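Local coordinates for protein amidase, hydantoinase/carbamoylase family (Burkholderia ambifaria, PDB 5TP4) that probably hydrolyses N-carbamoyl-L-amino acids to free amino acids as a zinc-dependent amidase of the peptidase M20 family, at residues Arg40-Thr44 / Asp45-Arg49; Gln56-Asp60 / Ala61-Val65; Gly111-Val114 / Val115-Leu118. One frame throughout, in Å; residues are numbered along the deposited sequence.

Contact 1 (Arg40-Thr44 / Asp45-Arg49). With EDO (1,2-ethanediol), chain C.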
loop_
_atom_site.group_PDB
_atom_site.type_symbol
_atom_site.label_atom_id
_atom_site.label_comp_id
_atom_site.label_asym_id
_atom_site.label_seq_id
_atom_site.Cartn_x
_atom_site.Cartn_y
_atom_site.Cartn_z
ATOM N N ARG B 40 7.950 -0.434 30.047
ATOM C CA ARG B 40 9.224 -0.762 30.680
ATOM C C ARG B 40 10.109 -1.341 29.571
ATOM O O ARG B 40 10.350 -2.549 29.502
ATOM C CB ARG B 40 9.059 -1.717 31.865
ATOM C CG ARG B 40 8.253 -1.143 33.037
ATOM C CD ARG B 40 8.355 -2.052 34.298
ATOM N NE ARG B 40 7.922 -3.441 34.070
ATOM C CZ ARG B 40 6.684 -3.893 34.278
ATOM N NH1 ARG B 40 5.727 -3.084 34.713
ATOM N NH2 ARG B 40 6.391 -5.167 34.025
ATOM N N LEU B 41 10.618 -0.465 28.707
ATOM C CA LEU B 41 11.547 -0.914 27.673
ATOM C C LEU B 41 12.817 -1.474 28.304
ATOM O O LEU B 41 13.342 -0.933 29.281
ATOM C CB LEU B 41 11.872 0.254 26.727
ATOM C CG LEU B 41 10.747 0.533 25.724
ATOM C CD1 LEU B 41 10.900 1.901 25.081
ATOM C CD2 LEU B 41 10.750 -0.544 24.669
ATOM N N ALA B 42 13.309 -2.579 27.738
ATOM C CA ALA B 42 14.421 -3.312 28.326
ATOM C C ALA B 42 15.580 -2.401 28.726
ATOM O O ALA B 42 16.064 -1.584 27.935
ATOM C CB ALA B 42 14.892 -4.377 27.330
ATOM N N LEU B 43 16.005 -2.539 29.975
ATOM C CA LEU B 43 17.187 -1.894 30.557
ATOM C C LEU B 43 17.078 -0.379 30.684
ATOM O O LEU B 43 18.088 0.277 30.961
ATOM C CB LEU B 43 18.468 -2.265 29.787
ATOM C CG LEU B 43 18.577 -3.794 29.628
ATOM C CD1 LEU B 43 19.887 -4.182 28.904
ATOM C CD2 LEU B 43 18.492 -4.539 30.964
ATOM N N THR B 44 15.887 0.195 30.523
ATOM C CA THR B 44 15.665 1.568 30.912
ATOM C C THR B 44 15.446 1.635 32.416
ATOM O O THR B 44 15.330 0.611 33.086
ATOM C CB THR B 44 14.458 2.163 30.190
ATOM O OG1 THR B 44 13.285 1.400 30.518
ATOM C CG2 THR B 44 14.681 2.168 28.676
ATOM N N ASP B 45 15.408 2.871 32.940
ATOM C CA ASP B 45 15.137 3.081 34.364
ATOM C C ASP B 45 13.859 2.373 34.813
ATOM O O ASP B 45 13.841 1.732 35.869
ATOM C CB ASP B 45 15.044 4.573 34.681
ATOM C CG ASP B 45 16.395 5.268 34.705
ATOM O OD1 ASP B 45 17.442 4.590 34.772
ATOM O OD2 ASP B 45 16.414 6.517 34.676
ATOM N N ASP B 46 12.777 2.452 34.021
ATOM C CA ASP B 46 11.545 1.780 34.443
ATOM C C ASP B 46 11.654 0.264 34.383
ATOM O O ASP B 46 11.059 -0.421 35.225
ATOM C CB ASP B 46 10.346 2.275 33.624
ATOM C CG ASP B 46 9.821 3.599 34.143
ATOM O OD1 ASP B 46 9.945 3.836 35.379
ATOM O OD2 ASP B 46 9.299 4.408 33.337
ATOM N N ASP B 47 12.418 -0.296 33.426
ATOM C CA ASP B 47 12.714 -1.731 33.495
ATOM C C ASP B 47 13.472 -2.070 34.776
ATOM O O ASP B 47 13.121 -3.022 35.481
ATOM C CB ASP B 47 13.511 -2.173 32.258
ATOM C CG ASP B 47 13.636 -3.705 32.125
ATOM O OD1 ASP B 47 12.665 -4.451 32.396
ATOM O OD2 ASP B 47 14.740 -4.171 31.699
ATOM N N ARG B 48 14.479 -1.258 35.135
ATOM C CA ARG B 48 15.203 -1.514 36.372
ATOM C C ARG B 48 14.272 -1.444 37.582
ATOM O O ARG B 48 14.396 -2.248 38.514
ATOM C CB ARG B 48 16.366 -0.521 36.496
ATOM C CG ARG B 48 17.213 -0.672 37.739
ATOM C CD ARG B 48 16.880 0.392 38.748
ATOM N NE ARG B 48 17.043 1.751 38.214
ATOM C CZ ARG B 48 16.528 2.832 38.782
ATOM N NH1 ARG B 48 15.835 2.722 39.904
ATOM N NH2 ARG B 48 16.705 4.027 38.236
ATOM N N ARG B 49 13.324 -0.492 37.589
ATOM C CA ARG B 49 12.414 -0.381 38.729
ATOM C C ARG B 49 11.527 -1.609 38.837
ATOM O O ARG B 49 11.245 -2.075 39.946
ATOM C CB ARG B 49 11.560 0.906 38.633
ATOM C CG ARG B 49 12.384 2.182 38.791
ATOM C CD ARG B 49 11.632 3.470 38.463
ATOM N NE ARG B 49 12.566 4.587 38.563
ATOM C CZ ARG B 49 12.784 5.465 37.596
ATOM N NH1 ARG B 49 12.088 5.367 36.461
ATOM N NH2 ARG B 49 13.678 6.436 37.766
HETATM C C1 EDO C . 7.650 4.457 37.545
HETATM O O1 EDO C . 8.457 5.583 37.175
HETATM C C2 EDO C . 6.175 4.820 37.411
HETATM O O2 EDO C . 5.958 5.252 36.070
HETATM O O HOH W 1 10.737 -4.442 34.336
#
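Leu43 N donates to Asp47 OD2 over 2.7 Å in an almost straight bond (173°), meeting the carboxylate on its anti side and 30° out of its plane. Asp47 sets CG opposite its amide nitrogen (chi1 -169°), which carries the carboxylate back to the preceding turn, where Asp47 CB also lies 3.2 Å from Leu41 O. The same OD2 forms a salt bridge with Arg51, one helical turn on, while OD1 accepts from a water that in turn accepts from Arg40 NE. Both carboxylate oxygens are thus engaged, and the charges of Arg40 and Asp47 are linked through water. The Arg40 chain bends at chi3 and lays CD 3.3 Å from Asp46 O; its NH1 and NH2 bind the carbonyl oxygens of Ile30 and Leu93.

Behind these contacts stands a type II turn from Leu41 to Thr44. Leu41 O receives both Thr44 N and Thr44 OG1, the hydroxyl at 2.6 Å on a carbonyl lone pair. Thr44 OG1 in addition accepts a weak capping bond from Asp47 N at 3.5 Å, and Arg48 N closes the first helical turn on Thr44 O. On the solvent side, Arg49 NH1 reaches Asp46 OD1 at 2.8 Å from above the carboxylate plane, and an ethanediol hydroxyl donates to the same oxygen. The arrangement is an N-cap: Thr44 precedes helix 45-60, its hydroxyl weakly capping Asp47 N, and the turn brings Arg40 near the zinc ligand His92 and Leu41 near Glu138, a residue seen to bind zinc in a structure of this protein.

Contact 2 (Gln56-Asp60 / Ala61-Val65); sequences QWCRD and AGMTV. With EDO (1,2-ethanediol), chain U.
A Schellman motif ends helix 45-60, with Gly62 at the C-prime position on a positive phi of 88°. Met63 N donates to Cys58 O and Gly62 N to Arg59 O, each at 3.0 Å, the latter from above the carbonyl plane. Ala61 N still makes a helical bond to Trp57 O.

Past the turn the chain doubles back along the last helical residues. Val65 CG2 touches both Cys58 CB and Arg59 CG at 3.8 Å, while Met63 SD, in one of two conformers, lies 3.9 Å from Cys58 CB. The Arg59 chain, extended from CG to NE, crosses the Val65 side chain at about a right angle, with CG2 over one guanidinium face. Two waters join Arg59 to the strand backbone: one accepts from Arg59 NE and Val65 N, the other accepts from Arg59 NH2 and donates to Val65 O. On the exposed side, Gln56 NE2 donates to Asp60 OD2 at 3.2 Å, on the syn side of the carboxylate.

Strand 64-67 begins here and pairs antiparallel with 73-77, whose Ala75 meets Cys58 and Met63. Cys58 and Met63 also pack on helix 105-121, and Asn119 of that helix binds Ala61 O.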
loop_
_atom_site.group_PDB
_atom_site.type_symbol
_atom_site.label_atom_id
_atom_site.label_comp_id
_atom_site.label_asym_id
_atom_site.label_seq_id
_atom_site.Cartn_x
_atom_site.Cartn_y
_atom_site.Cartn_z
ATOM N N GLN B 56 12.856 -7.691 45.033
ATOM C CA GLN B 56 12.546 -7.460 46.435
ATOM C C GLN B 56 11.490 -8.442 46.922
ATOM O O GLN B 56 11.630 -9.054 47.989
ATOM C CB GLN B 56 12.069 -6.021 46.621
ATOM C CG GLN B 56 11.547 -5.771 48.017
ATOM C CD GLN B 56 12.664 -5.749 49.038
ATOM O OE1 GLN B 56 13.681 -5.068 48.851
ATOM N NE2 GLN B 56 12.487 -6.497 50.126
ATOM N N TRP B 57 10.415 -8.600 46.147
ATOM C CA TRP B 57 9.382 -9.570 46.491
ATOM C C TRP B 57 9.966 -10.971 46.627
ATOM O O TRP B 57 9.614 -11.712 47.554
ATOM C CB TRP B 57 8.299 -9.570 45.417
ATOM C CG TRP B 57 7.452 -8.346 45.458
ATOM C CD1 TRP B 57 7.341 -7.475 46.470
ATOM C CD2 TRP B 57 6.558 -7.907 44.425
ATOM N NE1 TRP B 57 6.425 -6.475 46.143
ATOM C CE2 TRP B 57 5.939 -6.728 44.884
ATOM C CE3 TRP B 57 6.243 -8.387 43.149
ATOM C CZ2 TRP B 57 5.007 -6.029 44.113
ATOM C CZ3 TRP B 57 5.313 -7.698 42.387
ATOM C CH2 TRP B 57 4.713 -6.523 42.877
ATOM N N CYS B 58 10.860 -11.348 45.710
ATOM C CA CYS B 58 11.451 -12.683 45.774
ATOM C C CYS B 58 12.261 -12.872 47.040
ATOM O O CYS B 58 12.171 -13.923 47.692
ATOM C CB CYS B 58 12.340 -12.933 44.562
ATOM S SG CYS B 58 11.402 -13.151 43.040
ATOM N N ARG B 59 13.072 -11.869 47.402
ATOM C CA ARG B 59 13.859 -11.975 48.621
ATOM C C ARG B 59 12.964 -12.014 49.850
ATOM O O ARG B 59 13.263 -12.733 50.809
ATOM C CB ARG B 59 14.854 -10.818 48.706
ATOM C CG ARG B 59 15.906 -10.853 47.603
ATOM C CD ARG B 59 17.030 -9.834 47.919
ATOM N NE ARG B 59 17.802 -9.524 46.715
ATOM C CZ ARG B 59 17.539 -8.485 45.927
ATOM N NH1 ARG B 59 16.557 -7.656 46.251
ATOM N NH2 ARG B 59 18.264 -8.269 44.838
ATOM N N ASP B 60 11.859 -11.261 49.832
ATOM C CA ASP B 60 10.895 -11.322 50.928
ATOM C C ASP B 60 10.236 -12.691 51.021
ATOM O O ASP B 60 9.761 -13.062 52.094
ATOM C CB ASP B 60 9.796 -10.257 50.760
ATOM C CG ASP B 60 10.317 -8.821 50.906
ATOM O OD1 ASP B 60 11.373 -8.612 51.556
ATOM O OD2 ASP B 60 9.648 -7.906 50.365
ATOM N N ALA B 61 10.209 -13.443 49.928
ATOM C CA ALA B 61 9.702 -14.811 49.905
ATOM C C ALA B 61 10.810 -15.831 50.170
ATOM O O ALA B 61 10.625 -17.032 49.928
ATOM C CB ALA B 61 9.033 -15.110 48.558
ATOM N N GLY B 62 11.962 -15.375 50.633
ATOM C CA GLY B 62 13.007 -16.280 51.082
ATOM C C GLY B 62 13.943 -16.738 50.001
ATOM O O GLY B 62 14.780 -17.614 50.256
ATOM N N MET B 63 13.853 -16.166 48.812
ATOM C CA MET B 63 14.661 -16.560 47.666
ATOM C C MET B 63 15.967 -15.767 47.619
ATOM O O MET B 63 16.077 -14.675 48.179
ATOM C CB MET B 63 13.883 -16.329 46.374
ATOM C CG MET B 63 12.494 -16.997 46.373
ATOM S SD MET B 63 11.643 -16.747 44.822
ATOM C CE MET B 63 12.186 -18.194 43.902
ATOM N N THR B 64 16.956 -16.316 46.918
ATOM C CA THR B 64 18.155 -15.558 46.576
ATOM C C THR B 64 18.046 -15.146 45.110
ATOM O O THR B 64 17.461 -15.862 44.290
ATOM C CB THR B 64 19.436 -16.353 46.827
ATOM O OG1 THR B 64 19.414 -17.572 46.080
ATOM C CG2 THR B 64 19.565 -16.694 48.301
ATOM N N VAL B 65 18.556 -13.963 44.797
ATOM C CA VAL B 65 18.362 -13.347 43.485
ATOM C C VAL B 65 19.712 -12.960 42.906
ATOM O O VAL B 65 20.592 -12.481 43.624
ATOM C CB VAL B 65 17.452 -12.102 43.570
ATOM C CG1 VAL B 65 17.273 -11.476 42.179
ATOM C CG2 VAL B 65 16.069 -12.464 44.150
HETATM C C1 EDO U . 15.871 -20.776 49.982
HETATM O O1 EDO U . 14.561 -20.803 49.395
HETATM C C2 EDO U . 16.785 -19.964 49.082
HETATM O O2 EDO U . 17.207 -20.839 48.037
HETATM O O HOH W 2 19.486 -12.136 46.926
HETATM O O HOH W 3 20.841 -9.722 44.880
#

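Contact 3 (Gly111-Val114 / Val115-Leu118)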
loop_
_atom_site.group_PDB
_atom_site.type_symbol
_atom_site.label_atom_id
_atom_site.label_comp_id
_atom_site.label_asym_id
_atom_site.label_seq_id
_atom_site.Cartn_x
_atom_site.Cartn_y
_atom_site.Cartn_z
ATOM N N GLY B 111 5.155 -17.233 38.735
ATOM C CA GLY B 111 6.218 -17.938 39.428
ATOM C C GLY B 111 6.374 -17.475 40.863
ATOM O O GLY B 111 6.537 -18.291 41.775
ATOM N N LEU B 112 6.337 -16.161 41.086
ATOM C CA LEU B 112 6.435 -15.671 42.459
ATOM C C LEU B 112 5.282 -16.200 43.302
ATOM O O LEU B 112 5.470 -16.598 44.456
ATOM C CB LEU B 112 6.460 -14.140 42.471
ATOM C CG LEU B 112 6.411 -13.470 43.854
ATOM C CD1 LEU B 112 7.654 -13.790 44.702
ATOM C CD2 LEU B 112 6.285 -11.944 43.651
ATOM N N GLU B 113 4.069 -16.218 42.747
ATOM C CA GLU B 113 2.959 -16.696 43.558
ATOM C C GLU B 113 3.097 -18.191 43.832
ATOM O O GLU B 113 2.733 -18.657 44.914
ATOM C CB GLU B 113 1.618 -16.354 42.887
ATOM C CG GLU B 113 0.369 -16.997 43.541
ATOM C CD GLU B 113 0.211 -16.629 45.012
ATOM O OE1 GLU B 113 0.602 -15.499 45.389
ATOM O OE2 GLU B 113 -0.313 -17.480 45.788
ATOM N N VAL B 114 3.621 -18.958 42.868
ATOM C CA VAL B 114 3.936 -20.359 43.135
ATOM C C VAL B 114 4.811 -20.488 44.375
ATOM O O VAL B 114 4.533 -21.282 45.280
ATOM C CB VAL B 114 4.598 -21.002 41.904
ATOM C CG1 VAL B 114 5.230 -22.349 42.265
ATOM C CG2 VAL B 114 3.534 -21.195 40.822
ATOM N N VAL B 115 5.868 -19.692 44.447
ATOM C CA VAL B 115 6.763 -19.772 45.594
ATOM C C VAL B 115 6.053 -19.329 46.871
ATOM O O VAL B 115 6.182 -19.975 47.917
ATOM C CB VAL B 115 8.028 -18.956 45.329
ATOM C CG1 VAL B 115 8.865 -18.789 46.641
ATOM C CG2 VAL B 115 8.865 -19.673 44.241
ATOM N N ARG B 116 5.283 -18.242 46.810
ATOM C CA ARG B 116 4.597 -17.771 48.012
ATOM C C ARG B 116 3.621 -18.818 48.519
ATOM O O ARG B 116 3.474 -19.015 49.733
ATOM C CB ARG B 116 3.848 -16.469 47.733
ATOM C CG ARG B 116 4.767 -15.276 47.511
ATOM C CD ARG B 116 3.951 -14.055 47.028
ATOM N NE ARG B 116 4.726 -12.823 47.170
ATOM C CZ ARG B 116 4.253 -11.623 46.850
ATOM N NH1 ARG B 116 3.031 -11.517 46.323
ATOM N NH2 ARG B 116 4.993 -10.533 47.060
ATOM N N THR B 117 2.971 -19.520 47.593
ATOM C CA THR B 117 2.080 -20.614 47.971
ATOM C C THR B 117 2.849 -21.784 48.588
ATOM O O THR B 117 2.438 -22.319 49.628
ATOM C CB THR B 117 1.252 -21.024 46.743
ATOM O OG1 THR B 117 0.215 -20.032 46.558
ATOM C CG2 THR B 117 0.621 -22.404 46.920
ATOM N N LEU B 118 3.985 -22.167 48.006
ATOM C CA LEU B 118 4.789 -23.225 48.616
ATOM C C LEU B 118 5.265 -22.830 50.009
ATOM O O LEU B 118 5.294 -23.668 50.914
ATOM C CB LEU B 118 5.984 -23.561 47.725
ATOM C CG LEU B 118 5.604 -24.129 46.355
ATOM C CD1 LEU B 118 6.848 -24.461 45.581
ATOM C CD2 LEU B 118 4.674 -25.384 46.471
HETATM O O HOH W 4 1.611 -13.196 44.645
#
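Gly111 O takes the amide of Val115, opening a run of regular i to i+4 bonds, and Val115 CG2 rests 3.7 Å from this carbonyl oxygen. Leu112 follows with both its backbone and its side chain. Its O accepts from Arg116 N, and its CD2 sits over the centre of the Arg116 guanidinium, 3.8 Å above the plane. Arg116 gets there because its chain, extended from CG to NE, leans outward and back toward Leu112, its CG passing 3.4 Å from Leu112 O. The group thereby has an apolar branch against one face, and it also makes a cation-pi contact with Trp57.

This is the middle of helix 105-121, largely buried here, in the zinc-bearing, M20-type domain and set between the sheet and helices 17-28 and 398-416. Glu113 brings a carboxylate to the side facing helix 17-28. A bend at chi2 (58°) turns the carboxylate forward along the helix toward Thr117, whose OG1 donates to Glu113 OE2 at 2.7 Å, from above the carboxylate plane. OE2 also has a salt bridge to Arg19 and a hydrogen bond from Asp16 N, while Glu113 OE1 accepts at 2.6 Å from a water that accepts a hydrogen bond from Arg116 NH1. The Glu113 carboxylate and Arg116 guanidinium planes stand 78° apart, and this water bridges them without direct contact of the charged atoms. So many donors round a buried carboxylate would be expected to favour its charged form.

Val114 O binds Leu118 N at 2.9 Å, and Val114 CG1 approaches Leu118 CD1 at 4.3 Å; both side chains face Leu409 of helix 398-416.

How the contacts relate
The contacts follow one another along the chain. Contacts 1 and 2 lie at the two ends of helix 45-60, their centres about 20 Å apart and their nearest atoms about 8 Å apart: one starts the helix near the zinc site, the other ends it and leads into strand 64-67 at the edge of the sheet. Contact 3, on helix 105-121, is about 11 Å from contact 2 between centres and touches it: Trp57 CB meets Leu112 CD2 at 3.6 Å, and Trp57 CG meets Arg116 NH2 at 3.7 Å. Contacts 1 and 3, about 24 Å apart between centres, do not touch. Helix 45-60 thus runs from the metal-site region to its packing on helix 105-121.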